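Local coordinates for protein C-C motif chemokine 1 (Homo sapiens, PDB 4OIJ) that acts as a secreted CC chemokine, drawing monocytes but not neutrophils along its gradient and binding the receptor CCR8, at residues F15-R29 against G39-L53. Sequence-based numbering, arbitrary orientation. Where two conformers were deposited one is given.
Sequences FAEQEIPLRAILCYR and GLIFKLKRGKEACAL
Phe15 lies against Leu53, whose CB sits over one face of the ring, 3.9 Å from its centroid. Gly39 has no side chain, and the ring's CE1 comes within 3.5 Å of Gly39 CA. With CG anti to the carbonyl carbon (chi1 -52°), the ring reaches across the end of strand 49-53 toward Gly39. Replacing Phe15 by alanine is likely to leave Leu53 CB and Gly39 CA without their aromatic cover and open a gap there. Next to it, Ala16 N donates to Cys51 O, and a water links Ala16 O to Leu53 N. Farther along the loop, Ile20 CD1 meets Ala50 CB at 3.5 Å. Ile25 CD1 stands over a face of the Phe42 ring, 4.0 Å from its centroid, while its CG1 packs on Leu44 CD2. Lys45 bends back so that NZ donates to Arg23 O at 2.8 Å, nearly in line with the carbonyl. Beneath these side chains, strands 25-29 and 39-44 pair antiparallel. Arg29 and Ile41 exchange two backbone bonds, and Lys43 N donates to Cys27 O at 2.7 Å. Disulfides tie Cys27 to Cys69 and Cys51 to Cys12. This is the chemokine fold: the loop after the CC motif runs over the three-stranded sheet, Ile25 touches His62 of helix 57-64, and Glu49 and Cys51 of strand 49-53 make backbone hydrogen bonds to the second subunit, another copy of this protein.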
ATOM      1  N   PHE A  15      -3.458 -12.158   8.015  1.00 22.25           N
ATOM      2  CA  PHE A  15      -4.886 -11.819   8.075  1.00 21.80           C
ATOM      3  C   PHE A  15      -5.477 -11.766   9.478  1.00 25.54           C
ATOM      4  O   PHE A  15      -5.002 -12.456  10.407  1.00 25.62           O
ATOM      5  CB  PHE A  15      -5.745 -12.795   7.230  1.00 23.76           C
ATOM      6  CG  PHE A  15      -5.306 -12.985   5.802  1.00 27.03           C
ATOM      7  CD1 PHE A  15      -5.643 -12.059   4.824  1.00 28.75           C
ATOM      8  CD2 PHE A  15      -4.570 -14.102   5.427  1.00 33.57           C
ATOM      9  CE1 PHE A  15      -5.246 -12.245   3.503  1.00 30.50           C
ATOM     10  CE2 PHE A  15      -4.164 -14.284   4.103  1.00 36.78           C
ATOM     11  CZ  PHE A  15      -4.498 -13.351   3.151  1.00 31.85           C
ATOM     12  N   ALA A  16      -6.590 -11.007   9.580  1.00 22.91           N
ATOM     13  CA  ALA A  16      -7.397 -10.845  10.793  1.00 24.68           C
ATOM     14  C   ALA A  16      -8.044 -12.169  11.228  1.00 33.27           C
ATOM     15  O   ALA A  16      -8.854 -12.743  10.499  1.00 33.48           O
ATOM     16  CB  ALA A  16      -8.477  -9.780  10.575  1.00 23.60           C
ATOM     17  N   GLU A  17      -7.685 -12.633  12.420  1.00 33.82           N
ATOM     18  CA  GLU A  17      -8.267 -13.847  13.007  1.00 38.19           C
ATOM     19  C   GLU A  17      -9.660 -13.507  13.545  1.00 43.26           C
ATOM     20  O   GLU A  17     -10.653 -14.045  13.061  1.00 44.65           O
ATOM     21  CB  GLU A  17      -7.396 -14.435  14.151  1.00 42.71           C
ATOM     22  CG  GLU A  17      -6.147 -13.628  14.465  1.00 56.87           C
ATOM     23  CD  GLU A  17      -5.975 -12.993  15.834  1.00 80.61           C
ATOM     24  OE1 GLU A  17      -6.970 -12.479  16.395  1.00 90.77           O
ATOM     25  OE2 GLU A  17      -4.810 -12.909  16.290  1.00 69.00           O
ATOM     26  N   GLN A  18      -9.724 -12.599  14.531  1.00 40.01           N
ATOM     27  CA  GLN A  18     -10.969 -12.186  15.171  1.00 42.01           C
ATOM     28  C   GLN A  18     -11.866 -11.393  14.207  1.00 42.91           C
ATOM     29  O   GLN A  18     -11.359 -10.669  13.356  1.00 39.98           O
ATOM     30  CB  GLN A  18     -10.672 -11.361  16.442  1.00 45.56           C
ATOM     31  CG  GLN A  18     -11.815 -11.344  17.449  1.00 71.81           C
ATOM     32  CD  GLN A  18     -11.535 -10.427  18.618  1.00111.13           C
ATOM     33  OE1 GLN A  18     -11.240 -10.876  19.728  1.00114.31           O
ATOM     34  NE2 GLN A  18     -11.666  -9.121  18.411  1.00107.91           N
ATOM     35  N   GLU A  19     -13.198 -11.511  14.384  1.00 40.19           N
ATOM     36  CA  GLU A  19     -14.167 -10.783  13.591  1.00 38.87           C
ATOM     37  C   GLU A  19     -14.054  -9.309  13.933  1.00 41.57           C
ATOM     38  O   GLU A  19     -13.970  -8.946  15.115  1.00 40.56           O
ATOM     39  CB  GLU A  19     -15.611 -11.239  13.883  1.00 43.27           C
ATOM     40  CG  GLU A  19     -16.512 -10.996  12.688  1.00 50.96           C
ATOM     41  CD  GLU A  19     -17.880 -10.371  12.854  1.00 77.36           C
ATOM     42  OE1 GLU A  19     -18.794 -10.786  12.106  1.00 68.36           O
ATOM     43  OE2 GLU A  19     -18.019  -9.404  13.639  1.00 77.15           O
ATOM     44  N   ILE A  20     -13.997  -8.470  12.887  1.00 35.60           N
ATOM     45  CA  ILE A  20     -13.978  -7.020  13.055  1.00 33.92           C
ATOM     46  C   ILE A  20     -15.419  -6.522  12.954  1.00 42.91           C
ATOM     47  O   ILE A  20     -16.082  -6.813  11.951  1.00 42.42           O
ATOM     48  CB  ILE A  20     -13.071  -6.337  12.004  1.00 32.10           C
ATOM     49  CG1 ILE A  20     -11.593  -6.750  12.218  1.00 28.74           C
ATOM     50  CG2 ILE A  20     -13.251  -4.805  12.019  1.00 32.25           C
ATOM     51  CD1 ILE A  20     -10.793  -6.603  11.065  1.00 27.81           C
ATOM     52  N   PRO A  21     -15.912  -5.737  13.945  1.00 43.20           N
ATOM     53  CA  PRO A  21     -17.273  -5.205  13.841  1.00 46.99           C
ATOM     54  C   PRO A  21     -17.472  -4.376  12.574  1.00 50.34           C
ATOM     55  O   PRO A  21     -16.655  -3.502  12.263  1.00 49.10           O
ATOM     56  CB  PRO A  21     -17.428  -4.381  15.128  1.00 52.56           C
ATOM     57  CG  PRO A  21     -16.466  -4.988  16.088  1.00 55.85           C
ATOM     58  CD  PRO A  21     -15.282  -5.318  15.212  1.00 46.73           C
ATOM     59  N   LEU A  22     -18.543  -4.697  11.819  1.00 48.02           N
ATOM     60  CA  LEU A  22     -18.920  -4.000  10.590  1.00 48.79           C
ATOM     61  C   LEU A  22     -18.951  -2.472  10.774  1.00 54.12           C
ATOM     62  O   LEU A  22     -18.396  -1.762   9.936  1.00 53.06           O
ATOM     63  CB  LEU A  22     -20.257  -4.514  10.034  1.00 52.28           C
ATOM     64  CG  LEU A  22     -20.710  -3.899   8.710  1.00 57.94           C
ATOM     65  CD1 LEU A  22     -19.783  -4.322   7.542  1.00 52.37           C
ATOM     66  CD2 LEU A  22     -22.144  -4.245   8.430  1.00 63.39           C
ATOM     67  N   ARG A  23     -19.503  -1.986  11.906  1.00 54.68           N
ATOM     68  CA  ARG A  23     -19.584  -0.544  12.250  1.00 59.63           C
ATOM     69  C   ARG A  23     -18.193   0.125  12.363  1.00 62.83           C
ATOM     70  O   ARG A  23     -18.087   1.330  12.220  1.00 64.69           O
ATOM     71  CB  ARG A  23     -20.423  -0.324  13.535  1.00 62.90           C
ATOM     72  CG  ARG A  23     -19.833  -0.988  14.798  1.00 71.73           C
ATOM     73  CD  ARG A  23     -20.799  -1.115  15.982  1.00 83.64           C
ATOM     74  NE  ARG A  23     -20.834  -2.492  16.502  1.00 88.83           N
ATOM     75  CZ  ARG A  23     -19.919  -3.028  17.313  1.00 98.13           C
ATOM     76  NH1 ARG A  23     -18.886  -2.304  17.734  1.00 87.01           N
ATOM     77  NH2 ARG A  23     -20.011  -4.302  17.682  1.00 73.14           N
ATOM     78  N   ALA A  24     -17.136  -0.671  12.606  1.00 57.61           N
ATOM     79  CA  ALA A  24     -15.754  -0.198  12.732  1.00 55.42           C
ATOM     80  C   ALA A  24     -15.081   0.088  11.387  1.00 55.21           C
ATOM     81  O   ALA A  24     -14.034   0.743  11.366  1.00 55.36           O
ATOM     82  CB  ALA A  24     -14.929  -1.225  13.502  1.00 52.85           C
ATOM     83  N   ILE A  25     -15.654  -0.431  10.276  1.00 47.69           N
ATOM     84  CA  ILE A  25     -15.086  -0.358   8.916  1.00 41.75           C
ATOM     85  C   ILE A  25     -15.736   0.747   8.099  1.00 47.71           C
ATOM     86  O   ILE A  25     -16.959   0.856   8.086  1.00 49.34           O
ATOM     87  CB  ILE A  25     -15.220  -1.732   8.183  1.00 40.65           C
ATOM     88  CG1 ILE A  25     -14.726  -2.925   9.051  1.00 37.88           C
ATOM     89  CG2 ILE A  25     -14.522  -1.718   6.822  1.00 39.61           C
ATOM     90  CD1 ILE A  25     -15.305  -4.328   8.681  1.00 32.98           C
ATOM     91  N   LEU A  26     -14.913   1.496   7.335  1.00 43.88           N
ATOM     92  CA  LEU A  26     -15.380   2.558   6.449  1.00 46.92           C
ATOM     93  C   LEU A  26     -15.708   2.003   5.074  1.00 47.43           C
ATOM     94  O   LEU A  26     -16.765   2.303   4.531  1.00 48.37           O
ATOM     95  CB  LEU A  26     -14.294   3.633   6.285  1.00 47.43           C
ATOM     96  CG  LEU A  26     -14.023   4.572   7.446  1.00 56.71           C
ATOM     97  CD1 LEU A  26     -12.764   5.355   7.186  1.00 57.80           C
ATOM     98  CD2 LEU A  26     -15.175   5.555   7.649  1.00 63.78           C
ATOM     99  N   CYS A  27     -14.781   1.184   4.507  1.00 40.62           N
ATOM    100  CA  CYS A  27     -14.832   0.677   3.140  1.00 40.02           C
ATOM    101  C   CYS A  27     -13.800  -0.432   2.943  1.00 35.63           C
ATOM    102  O   CYS A  27     -12.979  -0.676   3.827  1.00 32.12           O
ATOM    103  CB  CYS A  27     -14.589   1.837   2.164  1.00 44.59           C
ATOM    104  SG  CYS A  27     -13.068   2.792   2.488  1.00 47.62           S
ATOM    105  N   TYR A  28     -13.817  -1.083   1.773  1.00 30.05           N
ATOM    106  CA  TYR A  28     -12.837  -2.111   1.449  1.00 26.93           C
ATOM    107  C   TYR A  28     -12.113  -1.866   0.111  1.00 33.04           C
ATOM    108  O   TYR A  28     -12.669  -1.243  -0.793  1.00 36.52           O
ATOM    109  CB  TYR A  28     -13.467  -3.527   1.470  1.00 28.16           C
ATOM    110  CG  TYR A  28     -14.273  -3.858   0.234  1.00 35.46           C
ATOM    111  CD1 TYR A  28     -13.677  -4.468  -0.870  1.00 37.71           C
ATOM    112  CD2 TYR A  28     -15.617  -3.509   0.139  1.00 41.36           C
ATOM    113  CE1 TYR A  28     -14.409  -4.761  -2.017  1.00 43.72           C
ATOM    114  CE2 TYR A  28     -16.366  -3.823  -0.992  1.00 47.30           C
ATOM    115  CZ  TYR A  28     -15.755  -4.442  -2.073  1.00 57.58           C
ATOM    116  OH  TYR A  28     -16.473  -4.717  -3.214  1.00 68.19           O
ATOM    117  N   ARG A  29     -10.885  -2.374   0.015  1.00 27.97           N
ATOM    118  CA  ARG A  29     -10.031  -2.325  -1.177  0.50 28.00           C
ATOM    119  C   ARG A  29      -9.645  -3.763  -1.505  1.00 31.31           C
ATOM    120  O   ARG A  29      -9.496  -4.581  -0.582  1.00 28.31           O
ATOM    121  CB  ARG A  29      -8.726  -1.548  -0.905  0.50 25.84           C
ATOM    122  CG  ARG A  29      -8.848  -0.029  -0.846  0.50 38.55           C
ATOM    123  CD  ARG A  29      -7.482   0.644  -0.952  0.50 39.60           C
ATOM    124  NE  ARG A  29      -7.499   2.026  -0.460  0.50 41.30           N
ATOM    125  CZ  ARG A  29      -7.777   3.095  -1.201  0.50 55.56           C
ATOM    126  NH1 ARG A  29      -8.079   2.962  -2.487  0.50 44.44           N
ATOM    127  NH2 ARG A  29      -7.768   4.304  -0.659  0.50 43.86           N
ATOM    128  N   GLY A  39      -7.119 -12.240  -0.307  1.00 36.06           N
ATOM    129  CA  GLY A  39      -7.238 -11.257   0.754  1.00 31.94           C
ATOM    130  C   GLY A  39      -8.066 -10.074   0.325  1.00 34.36           C
ATOM    131  O   GLY A  39      -8.182  -9.783  -0.869  1.00 34.77           O
ATOM    132  N   LEU A  40      -8.635  -9.389   1.318  1.00 30.61           N
ATOM    133  CA  LEU A  40      -9.456  -8.185   1.198  1.00 31.80           C
ATOM    134  C   LEU A  40      -8.887  -7.183   2.208  1.00 30.29           C
ATOM    135  O   LEU A  40      -8.562  -7.584   3.337  1.00 31.75           O
ATOM    136  CB  LEU A  40     -10.888  -8.556   1.686  1.00 35.88           C
ATOM    137  CG  LEU A  40     -12.066  -8.001   0.927  1.00 45.23           C
ATOM    138  CD1 LEU A  40     -12.426  -8.907  -0.236  1.00 49.77           C
ATOM    139  CD2 LEU A  40     -13.268  -7.897   1.820  1.00 49.17           C
ATOM    140  N   ILE A  41      -8.817  -5.897   1.864  1.00 20.26           N
ATOM    141  CA  ILE A  41      -8.395  -4.911   2.854  1.00 17.75           C
ATOM    142  C   ILE A  41      -9.645  -4.139   3.339  1.00 25.00           C
ATOM    143  O   ILE A  41     -10.406  -3.622   2.517  1.00 28.33           O
ATOM    144  CB  ILE A  41      -7.331  -3.942   2.283  1.00 18.82           C
ATOM    145  CG1 ILE A  41      -6.129  -4.710   1.684  1.00 16.73           C
ATOM    146  CG2 ILE A  41      -6.893  -2.883   3.329  1.00 17.62           C
ATOM    147  CD1 ILE A  41      -5.431  -3.856   0.503  1.00 11.03           C
ATOM    148  N   PHE A  42      -9.855  -4.066   4.660  1.00 19.35           N
ATOM    149  CA  PHE A  42     -10.898  -3.233   5.206  1.00 21.62           C
ATOM    150  C   PHE A  42     -10.225  -1.963   5.723  1.00 28.19           C
ATOM    151  O   PHE A  42      -9.233  -2.045   6.459  1.00 27.84           O
ATOM    152  CB  PHE A  42     -11.619  -3.924   6.371  1.00 23.31           C
ATOM    153  CG  PHE A  42     -12.465  -5.108   5.986  1.00 24.74           C
ATOM    154  CD1 PHE A  42     -13.546  -4.958   5.116  1.00 30.62           C
ATOM    155  CD2 PHE A  42     -12.257  -6.354   6.578  1.00 24.91           C
ATOM    156  CE1 PHE A  42     -14.378  -6.041   4.815  1.00 33.69           C
ATOM    157  CE2 PHE A  42     -13.096  -7.431   6.287  1.00 29.79           C
ATOM    158  CZ  PHE A  42     -14.143  -7.274   5.399  1.00 31.21           C
ATOM    159  N   LYS A  43     -10.768  -0.799   5.359  1.00 29.36           N
ATOM    160  CA  LYS A  43     -10.278   0.485   5.861  1.00 32.29           C
ATOM    161  C   LYS A  43     -11.043   0.742   7.118  1.00 38.78           C
ATOM    162  O   LYS A  43     -12.266   0.679   7.102  1.00 40.74           O
ATOM    163  CB  LYS A  43     -10.514   1.619   4.847  1.00 38.36           C
ATOM    164  CG  LYS A  43      -9.917   2.960   5.289  1.00 54.87           C
ATOM    165  CD  LYS A  43     -10.307   4.146   4.400  1.00 54.47           C
ATOM    166  CE  LYS A  43      -9.400   5.326   4.662  1.00 65.37           C
ATOM    167  NZ  LYS A  43      -9.552   5.857   6.043  1.00 88.37           N
ATOM    168  N   LEU A  44     -10.342   0.933   8.227  1.00 38.22           N
ATOM    169  CA  LEU A  44     -10.988   1.180   9.514  1.00 42.80           C
ATOM    170  C   LEU A  44     -10.978   2.693   9.812  1.00 56.96           C
ATOM    171  O   LEU A  44     -10.562   3.497   8.967  1.00 57.20           O
ATOM    172  CB  LEU A  44     -10.309   0.362  10.641  1.00 41.91           C
ATOM    173  CG  LEU A  44     -10.184  -1.177  10.451  1.00 41.74           C
ATOM    174  CD1 LEU A  44      -9.293  -1.798  11.508  1.00 40.72           C
ATOM    175  CD2 LEU A  44     -11.528  -1.861  10.481  1.00 43.89           C
ATOM    176  N   LYS A  45     -11.470   3.089  10.987  1.00 62.09           N
ATOM    177  CA  LYS A  45     -11.525   4.503  11.371  1.00 69.40           C
ATOM    178  C   LYS A  45     -10.122   5.079  11.612  1.00 78.23           C
ATOM    179  O   LYS A  45      -9.149   4.318  11.735  1.00 73.61           O
ATOM    180  CB  LYS A  45     -12.456   4.701  12.571  1.00 75.95           C
ATOM    181  CG  LYS A  45     -13.825   4.021  12.411  1.00 85.76           C
ATOM    182  CD  LYS A  45     -14.669   4.568  11.252  1.00 90.65           C
ATOM    183  CE  LYS A  45     -15.817   3.657  10.873  1.00 85.26           C
ATOM    184  NZ  LYS A  45     -17.007   3.845  11.751  1.00 77.58           N
ATOM    185  N   ARG A  46     -10.011   6.423  11.580  1.00 83.04           N
ATOM    186  CA  ARG A  46      -8.775   7.186  11.769  1.00 86.62           C
ATOM    187  C   ARG A  46      -7.559   6.597  11.005  1.00 85.53           C
ATOM    188  O   ARG A  46      -6.480   6.402  11.578  1.00 86.49           O
ATOM    189  CB  ARG A  46      -8.511   7.418  13.270  1.00 93.66           C
ATOM    190  CG  ARG A  46      -9.217   8.652  13.853  1.00113.30           C
ATOM    191  CD  ARG A  46     -10.701   8.491  14.100  1.00127.60           C
ATOM    192  NE  ARG A  46     -11.233   9.620  14.868  1.00146.97           N
ATOM    193  CZ  ARG A  46     -12.526   9.882  15.035  1.00165.74           C
ATOM    194  NH1 ARG A  46     -13.446   9.107  14.475  1.00149.62           N
ATOM    195  NH2 ARG A  46     -12.909  10.926  15.756  1.00161.13           N
ATOM    196  N   GLY A  47      -7.786   6.285   9.727  1.00 76.37           N
ATOM    197  CA  GLY A  47      -6.781   5.757   8.809  1.00 71.43           C
ATOM    198  C   GLY A  47      -6.200   4.385   9.106  1.00 70.21           C
ATOM    199  O   GLY A  47      -5.200   4.009   8.487  1.00 66.42           O
ATOM    200  N   LYS A  48      -6.809   3.623  10.054  1.00 66.28           N
ATOM    201  CA  LYS A  48      -6.337   2.274  10.415  1.00 61.10           C
ATOM    202  C   LYS A  48      -6.731   1.225   9.343  1.00 57.12           C
ATOM    203  O   LYS A  48      -7.566   1.531   8.476  1.00 55.48           O
ATOM    204  CB  LYS A  48      -6.827   1.867  11.803  1.00 65.30           C
ATOM    205  CG  LYS A  48      -6.297   2.735  12.948  1.00 83.95           C
ATOM    206  CD  LYS A  48      -6.001   1.952  14.237  1.00 96.33           C
ATOM    207  CE  LYS A  48      -7.210   1.342  14.924  1.00109.70           C
ATOM    208  NZ  LYS A  48      -6.830   0.528  16.112  1.00121.47           N
ATOM    209  N   GLU A  49      -6.110   0.021   9.364  1.00 48.00           N
ATOM    210  CA  GLU A  49      -6.406  -1.008   8.348  1.00 42.71           C
ATOM    211  C   GLU A  49      -6.328  -2.482   8.755  1.00 39.30           C
ATOM    212  O   GLU A  49      -5.661  -2.862   9.729  1.00 39.38           O
ATOM    213  CB  GLU A  49      -5.654  -0.764   7.044  1.00 42.75           C
ATOM    214  CG  GLU A  49      -6.556  -0.303   5.914  1.00 50.41           C
ATOM    215  CD  GLU A  49      -6.134   0.946   5.173  1.00 62.15           C
ATOM    216  OE1 GLU A  49      -5.413   1.778   5.769  1.00 60.71           O
ATOM    217  OE2 GLU A  49      -6.599   1.132   4.024  1.00 60.07           O
ATOM    218  N   ALA A  50      -7.066  -3.310   8.020  1.00 29.66           N
ATOM    219  CA  ALA A  50      -7.074  -4.742   8.292  1.00 25.13           C
ATOM    220  C   ALA A  50      -7.246  -5.593   7.056  1.00 23.88           C
ATOM    221  O   ALA A  50      -8.251  -5.515   6.341  1.00 21.94           O
ATOM    222  CB  ALA A  50      -8.118  -5.096   9.328  1.00 26.28           C
ATOM    223  N   CYS A  51      -6.249  -6.446   6.843  1.00 19.49           N
ATOM    224  CA  CYS A  51      -6.261  -7.500   5.849  1.00 18.58           C
ATOM    225  C   CYS A  51      -7.191  -8.563   6.364  1.00 21.26           C
ATOM    226  O   CYS A  51      -7.148  -8.912   7.548  1.00 21.37           O
ATOM    227  CB  CYS A  51      -4.860  -8.052   5.679  1.00 18.36           C
ATOM    228  SG  CYS A  51      -3.824  -7.000   4.681  1.00 20.63           S
ATOM    229  N   ALA A  52      -8.007  -9.109   5.492  1.00 19.59           N
ATOM    230  CA  ALA A  52      -8.902 -10.191   5.929  1.00 21.20           C
ATOM    231  C   ALA A  52      -9.010 -11.135   4.766  1.00 25.93           C
ATOM    232  O   ALA A  52      -8.964 -10.683   3.630  1.00 23.48           O
ATOM    233  CB  ALA A  52     -10.267  -9.627   6.300  1.00 22.72           C
ATOM    234  N   LEU A  53      -9.063 -12.424   5.035  1.00 27.38           N
ATOM    235  CA  LEU A  53      -9.106 -13.469   4.006  1.00 30.60           C
ATOM    236  C   LEU A  53     -10.552 -13.675   3.554  1.00 38.87           C
ATOM    237  O   LEU A  53     -11.405 -14.046   4.354  1.00 39.46           O
ATOM    238  CB  LEU A  53      -8.462 -14.756   4.583  1.00 32.41           C
ATOM    239  CG  LEU A  53      -8.500 -16.052   3.775  1.00 39.99           C
ATOM    240  CD1 LEU A  53      -7.556 -16.018   2.597  1.00 39.98           C
ATOM    241  CD2 LEU A  53      -8.100 -17.164   4.638  1.00 42.37           C
TER
HETATM  242  O   HOH W   1     -10.030 -13.110   7.690  1.00 15.20           O